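Long-range contacts in receptor-like protein kinase ANXUR1 (Arabidopsis thaliana, PDB 6FIG), which is a membrane receptor kinase involved in plant reproduction, whose tandem malectin-like ectodomain probably senses signals outside the cell: residues Leu76-Pro82 and Leu104-Ala110; Lys124-Ala129 and Asn184-Arg190. All coordinates share one frame; numbering follows the deposited sequence.

Overall arrangement
Both contacts are largely buried, and they meet through neighbouring strands: 73-80, which carries one side of contact 1, pairs antiparallel with 122-128, which carries one side of contact 2; L76 O probably accepts a hydrogen bond from Y126 N, and R77 forms a salt bridge with E125. The centre of contact 1 lies about 15 Å from the centre of the chain, that of contact 2 about 6 Å. Contact 1 packs side chains between two sheets and is apolar, with a glycan at its outer margin. Contact 2 joins adjacent strands within a sheet, so backbone hydrogen bonds run alongside side-chain bonds, a salt bridge and ordered waters.

Contact 1. Residues Leu76-Pro82 and Leu104-Ala110; sequences LRLYFYP and LLSNFSA. With NAG (2-acetamido-2-deoxy-beta-D-glucopyranose), chain C.
F80 and F108 meet through carbon alone; the nearby covalent link is to one side, where N107 ND2 is joined to C1 of NAG by a bond of 1.4 Å, an N-linked glycan whose first sugar also hydrogen-bonds Y146 OH. The apolar interface centres on the two phenylalanine rings. F108 directs its edge at the face of F80 in a tilted edge-to-face pair, with centroids 5.0 Å apart and planes inclined by 55°. F108 CE2, a rim atom, sits 3.7 Å above the plane of F80 over the ring centre, which together with the inclined planes shows an edge meeting a face. F108 reaches there because its CG is anti to the backbone N (chi1 168°). L105 wedges in beside the pair: its CD1 is 3.9 Å from F80 CZ and also lies 3.8 Å above one face of F108, toward the rim, while A110 N stands over the centre of the opposite face. At one end, L76 CD2 and L104 CD1 approach to 3.4 Å, closer than usual van der Waals contact, which marks tight packing. At the other end P82 CG rests 4.2 Å from A110 CB.

Two bulges shape the second segment. L104 and L105 both face V97, a classic beta bulge, and both still point toward strand 73-80; N107 and F108 form a G1 bulge at the corner where the chain turns. S109 then N-caps helix 110-117. The contact joins the two layers of a malectin-like beta sandwich: strand 73-80 lies between 122-128 and 151-161 in one sheet, while strand 102-108 is outermost in the five-stranded sheet, beside 95-99, and A110, starting the helix, packs on F152 of strand 151-161.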
loop_
_atom_site.group_PDB
_atom_site.type_symbol
_atom_site.label_atom_id
_atom_site.label_comp_id
_atom_site.label_asym_id
_atom_site.label_seq_id
_atom_site.Cartn_x
_atom_site.Cartn_y
_atom_site.Cartn_z
ATOM N N LEU A 76 -10.383 -10.460 6.404
ATOM C CA LEU A 76 -10.235 -10.375 7.850
ATOM C C LEU A 76 -9.214 -11.398 8.236
ATOM O O LEU A 76 -9.375 -12.593 7.900
ATOM C CB LEU A 76 -11.554 -10.648 8.558
ATOM C CG LEU A 76 -11.495 -10.861 10.071
ATOM C CD1 LEU A 76 -11.100 -9.572 10.790
ATOM C CD2 LEU A 76 -12.840 -11.331 10.604
ATOM N N ARG A 77 -8.168 -10.990 8.941
ATOM C CA ARG A 77 -7.205 -11.909 9.488
ATOM C C ARG A 77 -7.166 -11.832 10.999
ATOM O O ARG A 77 -7.191 -10.737 11.557
ATOM C CB ARG A 77 -5.797 -11.621 8.992
ATOM C CG ARG A 77 -5.642 -11.841 7.509
ATOM C CD ARG A 77 -4.263 -11.495 7.034
ATOM N NE ARG A 77 -4.210 -11.624 5.585
ATOM C CZ ARG A 77 -3.577 -10.799 4.759
ATOM N NH1 ARG A 77 -2.910 -9.742 5.189
ATOM N NH2 ARG A 77 -3.645 -11.020 3.452
ATOM N N LEU A 78 -7.062 -12.991 11.617
ATOM C CA LEU A 78 -6.955 -13.124 13.064
ATOM C C LEU A 78 -5.653 -13.860 13.358
ATOM O O LEU A 78 -5.425 -14.963 12.840
ATOM C CB LEU A 78 -8.137 -13.912 13.614
ATOM C CG LEU A 78 -9.515 -13.344 13.262
ATOM C CD1 LEU A 78 -10.594 -14.237 13.797
ATOM C CD2 LEU A 78 -9.704 -11.926 13.793
ATOM N N TYR A 79 -4.798 -13.240 14.171
ATOM C CA TYR A 79 -3.471 -13.768 14.515
ATOM C C TYR A 79 -3.493 -14.290 15.944
ATOM O O TYR A 79 -3.900 -13.561 16.860
ATOM C CB TYR A 79 -2.404 -12.669 14.418
ATOM C CG TYR A 79 -2.126 -12.151 13.015
ATOM C CD1 TYR A 79 -3.066 -11.411 12.307
ATOM C CD2 TYR A 79 -0.896 -12.401 12.402
ATOM C CE1 TYR A 79 -2.808 -10.952 11.019
ATOM C CE2 TYR A 79 -0.614 -11.932 11.120
ATOM C CZ TYR A 79 -1.566 -11.204 10.436
ATOM O OH TYR A 79 -1.253 -10.757 9.166
ATOM N N PHE A 80 -3.021 -15.516 16.127
ATOM C CA PHE A 80 -2.979 -16.152 17.432
ATOM C C PHE A 80 -1.607 -16.747 17.725
ATOM O O PHE A 80 -1.019 -17.420 16.877
ATOM C CB PHE A 80 -4.001 -17.274 17.480
ATOM C CG PHE A 80 -5.411 -16.834 17.232
ATOM C CD1 PHE A 80 -6.119 -16.165 18.206
ATOM C CD2 PHE A 80 -6.038 -17.097 16.005
ATOM C CE1 PHE A 80 -7.431 -15.772 17.972
ATOM C CE2 PHE A 80 -7.343 -16.707 15.776
ATOM C CZ PHE A 80 -8.045 -16.050 16.762
ATOM N N TYR A 81 -1.119 -16.500 18.934
ATOM C CA TYR A 81 0.131 -17.077 19.433
ATOM C C TYR A 81 -0.161 -17.682 20.817
ATOM O O TYR A 81 -0.105 -16.965 21.810
ATOM C CB TYR A 81 1.204 -15.992 19.524
ATOM C CG TYR A 81 2.509 -16.480 20.102
ATOM C CD1 TYR A 81 3.206 -17.515 19.494
ATOM C CD2 TYR A 81 3.054 -15.904 21.247
ATOM C CE1 TYR A 81 4.408 -17.976 20.021
ATOM C CE2 TYR A 81 4.261 -16.354 21.781
ATOM C CZ TYR A 81 4.933 -17.390 21.159
ATOM O OH TYR A 81 6.130 -17.832 21.708
ATOM N N PRO A 82 -0.500 -18.988 20.880
ATOM C CA PRO A 82 -0.780 -19.570 22.193
ATOM C C PRO A 82 0.460 -19.585 23.074
ATOM O O PRO A 82 1.524 -20.023 22.646
ATOM C CB PRO A 82 -1.270 -20.990 21.875
ATOM C CG PRO A 82 -0.867 -21.266 20.478
ATOM C CD PRO A 82 -0.726 -19.950 19.784
ATOM N N LEU A 104 -16.986 -17.538 12.575
ATOM C CA LEU A 104 -15.670 -17.874 12.039
ATOM C C LEU A 104 -15.051 -19.023 12.790
ATOM O O LEU A 104 -14.507 -19.965 12.184
ATOM C CB LEU A 104 -14.728 -16.658 12.123
ATOM C CG LEU A 104 -15.297 -15.377 11.519
ATOM C CD1 LEU A 104 -14.333 -14.230 11.723
ATOM C CD2 LEU A 104 -15.660 -15.526 10.054
ATOM N N LEU A 105 -15.081 -18.922 14.115
ATOM C CA LEU A 105 -14.460 -19.891 14.990
ATOM C C LEU A 105 -15.437 -20.236 16.091
ATOM O O LEU A 105 -16.190 -19.374 16.540
ATOM C CB LEU A 105 -13.194 -19.303 15.585
ATOM C CG LEU A 105 -12.085 -18.965 14.611
ATOM C CD1 LEU A 105 -11.027 -18.105 15.306
ATOM C CD2 LEU A 105 -11.485 -20.224 14.038
ATOM N N SER A 106 -15.435 -21.489 16.545
ATOM C CA SER A 106 -16.382 -21.966 17.554
ATOM C C SER A 106 -15.703 -23.081 18.324
ATOM O O SER A 106 -15.137 -23.993 17.702
ATOM C CB SER A 106 -17.681 -22.472 16.920
ATOM O OG SER A 106 -18.605 -22.951 17.896
ATOM N N ASN A 107 -15.703 -22.992 19.650
ATOM C CA ASN A 107 -14.952 -23.931 20.495
ATOM C C ASN A 107 -13.477 -24.054 20.084
ATOM O O ASN A 107 -12.868 -25.129 20.162
ATOM C CB ASN A 107 -15.618 -25.306 20.446
ATOM C CG ASN A 107 -15.097 -26.237 21.520
ATOM O OD1 ASN A 107 -15.041 -25.883 22.697
ATOM N ND2 ASN A 107 -14.700 -27.430 21.112
ATOM N N PHE A 108 -12.909 -22.933 19.677
ATOM C CA PHE A 108 -11.585 -22.880 19.070
ATOM C C PHE A 108 -10.478 -22.940 20.106
ATOM O O PHE A 108 -10.414 -22.092 21.008
ATOM C CB PHE A 108 -11.472 -21.603 18.256
ATOM C CG PHE A 108 -10.078 -21.274 17.805
ATOM C CD1 PHE A 108 -9.392 -22.134 16.949
ATOM C CD2 PHE A 108 -9.465 -20.084 18.210
ATOM C CE1 PHE A 108 -8.121 -21.827 16.515
ATOM C CE2 PHE A 108 -8.177 -19.777 17.789
ATOM C CZ PHE A 108 -7.509 -20.652 16.921
ATOM N N SER A 109 -9.603 -23.937 19.956
ATOM C CA SER A 109 -8.411 -24.092 20.777
ATOM C C SER A 109 -7.202 -23.788 19.912
ATOM O O SER A 109 -6.790 -24.614 19.082
ATOM C CB SER A 109 -8.286 -25.511 21.331
ATOM O OG SER A 109 -7.063 -25.666 22.055
ATOM N N ALA A 110 -6.623 -22.615 20.112
ATOM C CA ALA A 110 -5.379 -22.256 19.445
ATOM C C ALA A 110 -4.237 -23.213 19.823
ATOM O O ALA A 110 -3.423 -23.597 18.965
ATOM C CB ALA A 110 -4.992 -20.833 19.793
HETATM C C1 NAG C . -14.173 -28.451 21.993
HETATM C C2 NAG C . -15.154 -29.611 22.088
HETATM C C3 NAG C . -14.539 -30.793 22.833
HETATM C C4 NAG C . -13.161 -31.140 22.279
HETATM C C5 NAG C . -12.272 -29.902 22.280
HETATM C C6 NAG C . -10.884 -30.150 21.691
HETATM C C7 NAG C . -17.484 -28.823 22.172
HETATM C C8 NAG C . -18.572 -28.342 23.084
HETATM N N2 NAG C . -16.342 -29.144 22.782
HETATM O O3 NAG C . -15.405 -31.927 22.752
HETATM O O4 NAG C . -12.594 -32.155 23.129
HETATM O O5 NAG C . -12.904 -28.882 21.505
HETATM O O6 NAG C . -10.991 -30.506 20.311
HETATM O O7 NAG C . -17.660 -28.920 20.977
#

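Contact 2. Residues Lys124-Ala129 and Asn184-Arg190; sequences KEYSLA and NLQSMFR
E125 OE1 accepts three hydrogen bonds from the opposing strand. S187 OG donates to its anti lone pair at 2.7 Å, whereas R190 grips the same oxygen end-on with two nitrogens, NH1 at 2.8 Å and NH2 at 3.1 Å from E125 OE1. The oxygen lies close to the guanidinium plane, at its edge. E125 arrives by a fully extended chain, CG anti to the backbone N (chi1 179°), and R190 by a bend at chi3 (-69°) that turns its end back toward the carboxylate. R77 NE forms a salt bridge with the other oxygen, OE2, so two arginines hold the buried carboxylate and would probably favour its anionic form; R190 NE in turn pairs with E368.

The strands run antiparallel: S127 N donates to L185 O at 2.8 Å, and L185 N returns a bond to S127 O at 2.9 Å. Strand 185-192 also pairs with 363-372, so this junction links the sheet holding 73-80 to strands of the second half of the tandem malectin-like ectodomain.

On the sheet face opposite E125 and S187, Y126 and Q186 lie side by side and point the same way. The extended glutamine runs past the ring, CG 3.6 Å from Y126 CE1, with its amide plane turned 43° from the ring. Q186 OE1 takes a hydrogen bond from K371 NZ, while one water accepts from both Q186 NE2 and K124 NZ. Where the pairing ends, N184 OD1 accepts from A129 N at 2.9 Å, and a further water donates to both N184 OD1 and A129 O.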
loop_
_atom_site.group_PDB
_atom_site.type_symbol
_atom_site.label_atom_id
_atom_site.label_comp_id
_atom_site.label_asym_id
_atom_site.label_seq_id
_atom_site.Cartn_x
_atom_site.Cartn_y
_atom_site.Cartn_z
ATOM N N LYS A 124 -5.615 -16.993 10.804
ATOM C CA LYS A 124 -6.869 -17.374 10.194
ATOM C C LYS A 124 -7.256 -16.238 9.270
ATOM O O LYS A 124 -7.248 -15.087 9.677
ATOM C CB LYS A 124 -7.969 -17.582 11.238
ATOM C CG LYS A 124 -7.693 -18.639 12.292
ATOM C CD LYS A 124 -7.802 -20.042 11.763
ATOM C CE LYS A 124 -7.779 -21.015 12.937
ATOM N NZ LYS A 124 -7.979 -22.423 12.555
ATOM N N GLU A 125 -7.597 -16.532 8.010
ATOM C CA GLU A 125 -7.941 -15.506 7.061
ATOM C C GLU A 125 -9.281 -15.823 6.432
ATOM O O GLU A 125 -9.503 -16.980 5.985
ATOM C CB GLU A 125 -6.882 -15.405 5.961
ATOM C CG GLU A 125 -7.180 -14.351 4.911
ATOM C CD GLU A 125 -6.158 -14.315 3.804
ATOM O OE1 GLU A 125 -6.410 -14.991 2.804
ATOM O OE2 GLU A 125 -5.132 -13.608 3.906
ATOM N N TYR A 126 -10.125 -14.812 6.348
ATOM C CA TYR A 126 -11.470 -14.921 5.818
ATOM C C TYR A 126 -11.697 -13.840 4.787
ATOM O O TYR A 126 -11.117 -12.765 4.873
ATOM C CB TYR A 126 -12.493 -14.800 6.946
ATOM C CG TYR A 126 -12.231 -15.754 8.053
ATOM C CD1 TYR A 126 -12.728 -17.070 8.008
ATOM C CD2 TYR A 126 -11.461 -15.392 9.149
ATOM C CE1 TYR A 126 -12.455 -17.969 9.012
ATOM C CE2 TYR A 126 -11.181 -16.280 10.156
ATOM C CZ TYR A 126 -11.676 -17.574 10.092
ATOM O OH TYR A 126 -11.380 -18.474 11.069
ATOM N N SER A 127 -12.569 -14.115 3.819
ATOM C CA SER A 127 -13.039 -13.126 2.882
ATOM C C SER A 127 -14.536 -12.988 3.077
ATOM O O SER A 127 -15.304 -13.929 2.810
ATOM C CB SER A 127 -12.723 -13.469 1.429
ATOM O OG SER A 127 -13.252 -12.471 0.568
ATOM N N LEU A 128 -14.928 -11.827 3.586
ATOM C CA LEU A 128 -16.300 -11.571 4.009
ATOM C C LEU A 128 -17.059 -10.831 2.928
ATOM O O LEU A 128 -16.641 -9.742 2.499
ATOM C CB LEU A 128 -16.294 -10.747 5.294
ATOM C CG LEU A 128 -15.535 -11.386 6.466
ATOM C CD1 LEU A 128 -15.567 -10.450 7.672
ATOM C CD2 LEU A 128 -16.102 -12.761 6.817
ATOM N N ALA A 129 -18.186 -11.393 2.493
ATOM C CA ALA A 129 -19.030 -10.723 1.512
ATOM C C ALA A 129 -19.550 -9.375 2.020
ATOM O O ALA A 129 -19.651 -9.161 3.237
ATOM C CB ALA A 129 -20.205 -11.618 1.107
ATOM N N ASN A 184 -19.167 -16.063 2.007
ATOM C CA ASN A 184 -18.098 -15.829 2.970
ATOM C C ASN A 184 -17.172 -17.010 2.886
ATOM O O ASN A 184 -17.651 -18.158 2.847
ATOM C CB ASN A 184 -18.673 -15.679 4.373
ATOM C CG ASN A 184 -19.619 -14.511 4.464
ATOM O OD1 ASN A 184 -19.196 -13.344 4.322
ATOM N ND2 ASN A 184 -20.910 -14.797 4.660
ATOM N N LEU A 185 -15.867 -16.754 2.788
ATOM C CA LEU A 185 -14.899 -17.804 2.532
ATOM C C LEU A 185 -13.832 -17.771 3.590
ATOM O O LEU A 185 -13.516 -16.697 4.124
ATOM C CB LEU A 185 -14.226 -17.613 1.167
ATOM C CG LEU A 185 -15.101 -17.449 -0.071
ATOM C CD1 LEU A 185 -14.233 -17.012 -1.258
ATOM C CD2 LEU A 185 -15.778 -18.744 -0.405
ATOM N N GLN A 186 -13.283 -18.924 3.905
ATOM C CA GLN A 186 -12.041 -19.023 4.677
ATOM C C GLN A 186 -10.930 -19.468 3.740
ATOM O O GLN A 186 -11.073 -20.472 3.031
ATOM C CB GLN A 186 -12.182 -20.006 5.824
ATOM C CG GLN A 186 -10.913 -20.187 6.646
ATOM C CD GLN A 186 -11.050 -21.143 7.798
ATOM O OE1 GLN A 186 -12.122 -21.721 8.054
ATOM N NE2 GLN A 186 -9.945 -21.333 8.513
ATOM N N SER A 187 -9.804 -18.766 3.796
ATOM C CA SER A 187 -8.599 -19.154 3.065
ATOM C C SER A 187 -7.938 -20.298 3.770
ATOM O O SER A 187 -7.506 -20.162 4.901
ATOM C CB SER A 187 -7.625 -17.980 2.975
ATOM O OG SER A 187 -8.253 -16.892 2.348
ATOM N N MET A 188 -7.902 -21.471 3.137
ATOM C CA MET A 188 -7.337 -22.639 3.785
ATOM C C MET A 188 -5.866 -22.803 3.452
ATOM O O MET A 188 -5.075 -23.130 4.314
ATOM C CB MET A 188 -8.109 -23.909 3.395
ATOM C CG MET A 188 -9.609 -23.818 3.584
ATOM S SD MET A 188 -10.102 -23.569 5.317
ATOM C CE MET A 188 -9.664 -25.119 6.070
ATOM N N PHE A 189 -5.536 -22.670 2.165
ATOM C CA PHE A 189 -4.165 -22.819 1.663
ATOM C C PHE A 189 -3.979 -21.877 0.498
ATOM O O PHE A 189 -4.926 -21.605 -0.264
ATOM C CB PHE A 189 -3.891 -24.257 1.183
ATOM C CG PHE A 189 -4.038 -25.269 2.265
ATOM C CD1 PHE A 189 -3.007 -25.503 3.153
ATOM C CD2 PHE A 189 -5.254 -25.924 2.452
ATOM C CE1 PHE A 189 -3.162 -26.371 4.187
ATOM C CE2 PHE A 189 -5.422 -26.812 3.482
ATOM C CZ PHE A 189 -4.379 -27.044 4.357
ATOM N N ARG A 190 -2.758 -21.377 0.382
ATOM C CA ARG A 190 -2.399 -20.458 -0.682
ATOM C C ARG A 190 -0.965 -20.711 -1.042
ATOM O O ARG A 190 -0.066 -20.468 -0.225
ATOM C CB ARG A 190 -2.552 -19.000 -0.241
ATOM C CG ARG A 190 -2.148 -18.010 -1.309
ATOM C CD ARG A 190 -2.536 -16.591 -0.969
ATOM N NE ARG A 190 -3.973 -16.349 -0.994
ATOM C CZ ARG A 190 -4.747 -16.048 0.057
ATOM N NH1 ARG A 190 -4.266 -16.056 1.289
ATOM N NH2 ARG A 190 -6.016 -15.756 -0.155
HETATM O O HOH W 1 -9.356 -23.372 10.354
HETATM O O HOH W 2 -7.545 -19.475 7.525
HETATM O O HOH W 3 -12.510 -20.978 10.698
HETATM O O HOH W 4 -20.187 -11.023 5.223
#